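Long-range contacts in DNA polymerase sliding clamp (Archaeoglobus fulgidus, PDB 1RWZ), which probably encircles DNA as a homotrimeric ring that slides along it and tethers the polymerase and other proteins during replication: residues Leu21-Arg26 / Asp70-Phe75; Arg37-Ala42 / Ala115-Pro120. One frame throughout, in Å; residues are numbered along the deposited sequence.

Overall arrangement
From the N terminus, the chain leaves helix 8-19 through residues 20-23 and enters the neighbouring antiparallel strands 24-30 and 33-39. Later it returns along edge strand 65-70, where interaction 1 closes a loop of 43 intervening residues by setting the start of helix 71-78 against the start of strand 24-30. Interaction 2 closes a longer loop of 72 residues, bringing the linker after strand 104-109 back onto the end of strand 33-39. Their segments alternate along the chain, so the two closures cross rather than nest. Their centres lie about 11 Å apart, and R26 of interaction 1 joins them, its NH1 probably donating to the backbone oxygen of R117 in interaction 2.

Interaction 1: residues Leu21-Arg26 / Asp70-Phe75; sequences LVSEAR and DMDRIF
S23 and D72 meet with the CB of the serine against the carboxylate of the aspartate, CB to OD2 being 3.0 Å; the small serine lets D72 lie this close. M71 starts out towards A25 on strand 24-30. With its CG anti to the carbonyl carbon (chi1 -61°), the flexible methionine sets CG 3.9 Å from A25 CB, then bends at its next two torsions, which carry the chain on to pack on I18 of helix 8-19. Between these side chains the backbone oxygen of S23 takes two weak hydrogen bonds from the first turn of helix 71-78, from M71 N at 2.8 Å and D72 N at 3.4 Å. E24 and D70 form an antiparallel non-hydrogen-bonded pair just before the helix. D70 is its N-cap: OD1 accepts from R73 N at 3.1 Å, met from above the carboxylate plane, while OD2 lies 3.5 Å from R73 NE in a salt bridge. R73 also forms a salt bridge with D170 of a neighbouring subunit, placing this helix start beside the subunit interface. The chemistry is that of a helix N terminus whose backbone N-H groups are met by oxygens, the acidic D70 and D72 probably being favoured there by the helix dipole.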
loop_
_atom_site.group_PDB
_atom_site.type_symbol
_atom_site.label_atom_id
_atom_site.label_comp_id
_atom_site.label_asym_id
_atom_site.label_seq_id
_atom_site.Cartn_x
_atom_site.Cartn_y
_atom_site.Cartn_z
ATOM N N LEU A 21 8.174 22.199 -5.411
ATOM C CA LEU A 21 8.935 23.381 -5.016
ATOM C C LEU A 21 8.106 24.597 -4.616
ATOM O O LEU A 21 8.482 25.316 -3.692
ATOM C CB LEU A 21 9.900 23.799 -6.135
ATOM C CG LEU A 21 10.990 22.812 -6.560
ATOM C CD1 LEU A 21 11.933 23.512 -7.536
ATOM C CD2 LEU A 21 11.758 22.311 -5.345
ATOM N N VAL A 22 6.993 24.840 -5.307
ATOM C CA VAL A 22 6.159 26.006 -5.009
ATOM C C VAL A 22 4.663 25.700 -4.945
ATOM O O VAL A 22 4.196 24.708 -5.505
ATOM C CB VAL A 22 6.378 27.129 -6.054
ATOM C CG1 VAL A 22 7.832 27.609 -6.011
ATOM C CG2 VAL A 22 6.033 26.626 -7.449
ATOM N N SER A 23 3.911 26.568 -4.273
ATOM C CA SER A 23 2.472 26.376 -4.134
ATOM C C SER A 23 1.676 27.196 -5.144
ATOM O O SER A 23 0.471 26.995 -5.306
ATOM C CB SER A 23 2.031 26.728 -2.710
ATOM O OG SER A 23 2.290 28.087 -2.423
ATOM N N GLU A 24 2.351 28.124 -5.814
ATOM C CA GLU A 24 1.731 28.967 -6.831
ATOM C C GLU A 24 2.734 29.084 -7.964
ATOM O O GLU A 24 3.941 29.026 -7.730
ATOM C CB GLU A 24 1.461 30.378 -6.310
ATOM C CG GLU A 24 0.763 30.468 -4.976
ATOM C CD GLU A 24 0.520 31.908 -4.581
ATOM O OE1 GLU A 24 1.483 32.705 -4.634
ATOM O OE2 GLU A 24 -0.627 32.245 -4.221
ATOM N N ALA A 25 2.248 29.272 -9.183
ATOM C CA ALA A 25 3.152 29.391 -10.315
ATOM C C ALA A 25 2.509 30.029 -11.530
ATOM O O ALA A 25 1.289 29.977 -11.705
ATOM C CB ALA A 25 3.699 28.013 -10.684
ATOM N N ARG A 26 3.340 30.645 -12.365
ATOM C CA ARG A 26 2.864 31.255 -13.595
ATOM C C ARG A 26 2.959 30.182 -14.667
ATOM O O ARG A 26 4.004 29.551 -14.819
ATOM C CB ARG A 26 3.748 32.428 -14.024
ATOM C CG ARG A 26 3.620 33.698 -13.200
ATOM C CD ARG A 26 4.281 34.856 -13.952
ATOM N NE ARG A 26 4.425 36.058 -13.136
ATOM C CZ ARG A 26 5.147 36.116 -12.023
ATOM N NH1 ARG A 26 5.789 35.038 -11.598
ATOM N NH2 ARG A 26 5.232 37.250 -11.340
ATOM N N ASP A 70 -2.900 28.233 -8.584
ATOM C CA ASP A 70 -2.685 27.734 -7.232
ATOM C C ASP A 70 -2.325 26.269 -7.453
ATOM O O ASP A 70 -3.201 25.436 -7.701
ATOM C CB ASP A 70 -3.975 27.819 -6.414
ATOM C CG ASP A 70 -3.791 27.356 -4.980
ATOM O OD1 ASP A 70 -3.010 26.407 -4.742
ATOM O OD2 ASP A 70 -4.443 27.934 -4.084
ATOM N N MET A 71 -1.038 25.954 -7.374
ATOM C CA MET A 71 -0.586 24.591 -7.601
ATOM C C MET A 71 -1.029 23.575 -6.553
ATOM O O MET A 71 -1.201 22.402 -6.874
ATOM C CB MET A 71 0.936 24.567 -7.752
ATOM C CG MET A 71 1.439 25.388 -8.931
ATOM S SD MET A 71 0.632 24.969 -10.496
ATOM C CE MET A 71 1.343 23.372 -10.807
ATOM N N ASP A 72 -1.210 24.002 -5.307
ATOM C CA ASP A 72 -1.659 23.061 -4.285
ATOM C C ASP A 72 -3.048 22.546 -4.665
ATOM O O ASP A 72 -3.333 21.356 -4.532
ATOM C CB ASP A 72 -1.726 23.716 -2.902
ATOM C CG ASP A 72 -0.358 24.057 -2.342
ATOM O OD1 ASP A 72 0.588 23.263 -2.534
ATOM O OD2 ASP A 72 -0.235 25.114 -1.693
ATOM N N ARG A 73 -3.904 23.443 -5.147
ATOM C CA ARG A 73 -5.259 23.063 -5.544
ATOM C C ARG A 73 -5.288 22.131 -6.748
ATOM O O ARG A 73 -5.954 21.096 -6.716
ATOM C CB ARG A 73 -6.099 24.302 -5.854
ATOM C CG ARG A 73 -6.480 25.114 -4.637
ATOM C CD ARG A 73 -7.444 26.230 -5.014
ATOM N NE ARG A 73 -7.838 27.033 -3.860
ATOM C CZ ARG A 73 -8.545 26.574 -2.830
ATOM N NH1 ARG A 73 -8.947 25.310 -2.803
ATOM N NH2 ARG A 73 -8.845 27.382 -1.821
ATOM N N ILE A 74 -4.578 22.498 -7.813
ATOM C CA ILE A 74 -4.550 21.662 -9.006
ATOM C C ILE A 74 -3.995 20.288 -8.648
ATOM O O ILE A 74 -4.458 19.268 -9.155
ATOM C CB ILE A 74 -3.683 22.286 -10.131
ATOM C CG1 ILE A 74 -4.270 23.631 -10.565
ATOM C CG2 ILE A 74 -3.618 21.342 -11.329
ATOM C CD1 ILE A 74 -5.694 23.552 -11.078
ATOM N N PHE A 75 -3.004 20.260 -7.762
ATOM C CA PHE A 75 -2.418 18.995 -7.353
ATOM C C PHE A 75 -3.451 18.166 -6.599
ATOM O O PHE A 75 -3.582 16.964 -6.823
ATOM C CB PHE A 75 -1.197 19.227 -6.460
ATOM C CG PHE A 75 -0.514 17.960 -6.032
ATOM C CD1 PHE A 75 -0.100 17.027 -6.978
ATOM C CD2 PHE A 75 -0.279 17.699 -4.687
ATOM C CE1 PHE A 75 0.540 15.852 -6.592
ATOM C CE2 PHE A 75 0.361 16.527 -4.293
ATOM C CZ PHE A 75 0.771 15.604 -5.248
#

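Interaction 2: residues Arg37-Ala42 / Ala115-Pro120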
loop_
_atom_site.group_PDB
_atom_site.type_symbol
_atom_site.label_atom_id
_atom_site.label_comp_id
_atom_site.label_asym_id
_atom_site.label_seq_id
_atom_site.Cartn_x
_atom_site.Cartn_y
_atom_site.Cartn_z
ATOM N N ARG A 37 8.261 27.928 -14.945
ATOM C CA ARG A 37 9.511 27.845 -14.202
ATOM C C ARG A 37 9.298 28.456 -12.824
ATOM O O ARG A 37 8.500 29.386 -12.670
ATOM C CB ARG A 37 10.614 28.602 -14.944
ATOM C CG ARG A 37 10.398 30.103 -14.959
ATOM C CD ARG A 37 11.449 30.834 -15.771
ATOM N NE ARG A 37 11.237 30.689 -17.206
ATOM C CZ ARG A 37 11.839 31.440 -18.119
ATOM N NH1 ARG A 37 12.684 32.388 -17.736
ATOM N NH2 ARG A 37 11.602 31.245 -19.408
ATOM N N ALA A 38 10.001 27.929 -11.826
ATOM C CA ALA A 38 9.872 28.424 -10.461
ATOM C C ALA A 38 11.042 27.997 -9.582
ATOM O O ALA A 38 11.665 26.964 -9.815
ATOM C CB ALA A 38 8.563 27.925 -9.848
ATOM N N VAL A 39 11.330 28.804 -8.566
ATOM C CA VAL A 39 12.405 28.517 -7.626
ATOM C C VAL A 39 11.757 28.308 -6.262
ATOM O O VAL A 39 10.761 28.960 -5.949
ATOM C CB VAL A 39 13.396 29.695 -7.539
ATOM C CG1 VAL A 39 14.536 29.346 -6.605
ATOM C CG2 VAL A 39 13.916 30.024 -8.919
ATOM N N ASP A 40 12.303 27.407 -5.453
ATOM C CA ASP A 40 11.708 27.155 -4.148
ATOM C C ASP A 40 11.982 28.293 -3.168
ATOM O O ASP A 40 12.796 29.175 -3.444
ATOM C CB ASP A 40 12.176 25.809 -3.572
ATOM C CG ASP A 40 13.588 25.847 -3.020
ATOM O OD1 ASP A 40 13.859 25.054 -2.096
ATOM O OD2 ASP A 40 14.420 26.642 -3.504
ATOM N N PRO A 41 11.275 28.301 -2.022
ATOM C CA PRO A 41 11.434 29.338 -0.995
ATOM C C PRO A 41 12.874 29.547 -0.532
ATOM O O PRO A 41 13.309 30.682 -0.339
ATOM C CB PRO A 41 10.531 28.844 0.132
ATOM C CG PRO A 41 9.424 28.156 -0.613
ATOM C CD PRO A 41 10.192 27.369 -1.657
ATOM N N ALA A 42 13.609 28.455 -0.359
ATOM C CA ALA A 42 14.995 28.536 0.094
ATOM C C ALA A 42 15.982 28.932 -1.007
ATOM O O ALA A 42 17.166 29.144 -0.732
ATOM C CB ALA A 42 15.410 27.209 0.709
ATOM N N ALA A 115 0.744 38.943 -8.670
ATOM C CA ALA A 115 0.743 38.646 -7.243
ATOM C C ALA A 115 1.686 37.490 -6.931
ATOM O O ALA A 115 2.022 37.242 -5.771
ATOM C CB ALA A 115 -0.668 38.309 -6.786
ATOM N N ILE A 116 2.108 36.784 -7.974
ATOM C CA ILE A 116 3.013 35.653 -7.822
ATOM C C ILE A 116 4.461 36.130 -7.897
ATOM O O ILE A 116 4.767 37.097 -8.594
ATOM C CB ILE A 116 2.763 34.600 -8.926
ATOM C CG1 ILE A 116 1.323 34.088 -8.833
ATOM C CG2 ILE A 116 3.750 33.446 -8.788
ATOM C CD1 ILE A 116 0.971 33.040 -9.873
ATOM N N ARG A 117 5.343 35.453 -7.172
ATOM C CA ARG A 117 6.755 35.812 -7.159
ATOM C C ARG A 117 7.302 36.004 -8.567
ATOM O O ARG A 117 7.071 35.178 -9.450
ATOM C CB ARG A 117 7.571 34.739 -6.438
ATOM C CG ARG A 117 9.069 34.952 -6.560
ATOM C CD ARG A 117 9.859 33.918 -5.787
ATOM N NE ARG A 117 11.293 34.074 -6.020
ATOM C CZ ARG A 117 12.234 33.373 -5.396
ATOM N NH1 ARG A 117 11.898 32.462 -4.491
ATOM N NH2 ARG A 117 13.513 33.582 -5.683
ATOM N N LYS A 118 8.033 37.100 -8.758
ATOM C CA LYS A 118 8.635 37.441 -10.044
ATOM C C LYS A 118 9.141 36.229 -10.812
ATOM O O LYS A 118 9.725 35.311 -10.239
ATOM C CB LYS A 118 9.795 38.422 -9.840
ATOM C CG LYS A 118 9.375 39.848 -9.521
ATOM C CD LYS A 118 8.730 40.514 -10.729
ATOM C CE LYS A 118 8.394 41.971 -10.447
ATOM N NZ LYS A 118 7.799 42.647 -11.637
ATOM N N GLU A 119 8.913 36.240 -12.121
ATOM C CA GLU A 119 9.348 35.155 -12.990
ATOM C C GLU A 119 10.875 35.075 -12.945
ATOM O O GLU A 119 11.562 36.041 -13.281
ATOM C CB GLU A 119 8.884 35.429 -14.420
ATOM C CG GLU A 119 8.972 34.242 -15.357
ATOM C CD GLU A 119 7.926 33.188 -15.062
ATOM O OE1 GLU A 119 7.795 32.248 -15.868
ATOM O OE2 GLU A 119 7.234 33.295 -14.028
ATOM N N PRO A 120 11.426 33.925 -12.526
ATOM C CA PRO A 120 12.881 33.750 -12.447
ATOM C C PRO A 120 13.546 33.566 -13.811
ATOM O O PRO A 120 12.916 33.100 -14.760
ATOM C CB PRO A 120 13.026 32.515 -11.565
ATOM C CG PRO A 120 11.844 31.695 -11.972
ATOM C CD PRO A 120 10.728 32.728 -12.022
HETATM O O HOH W 1 6.611 30.166 -15.300
#
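R37 and P120 are brought together by two turns of the arginine chain. A chi1 of 68° puts CG between the backbone N and the carbonyl carbon, 3.7 Å from P120 CG, and a bend at chi3 (76°) swings NE round. The contact lays the start of the interdomain connector, the long loop joining the two similar domains of a PCNA subunit, across the end of strand 33-39. The side chains of R37 and P120 slide past each other in opposite directions. As modelled, R37 NH1 donates nearly straight (168°) to P120 O, at the guanidinium edge and in its plane, but P120 O sits too close to a neighbour for the bond to be taken as certain. R37 NE is held by H35. V39, a beta-branched residue well suited to a strand, meets the rigid proline ring with CG2 3.7 Å from P120 CB, and M46 of strand 45-52 touches both. R117 reaches across in an extended chain, one guanidinium face lying over V39 CB, which sits 4.0 Å above the plane and towards the rim; its NH2 donates to N43. E119 crosses R37 at about a right angle. The opposite charges probably attract, R37 NE and E119 OE1 being 4.0 Å apart, but no N-H of R37 points at the oxygen, which lies well out of the guanidinium plane. H28 is hydrogen-bonded to the same E119 OE1. A water takes the backbone N-H of R37, its oxygen 2.8 Å from R37 N, and lies close to E119 OE1.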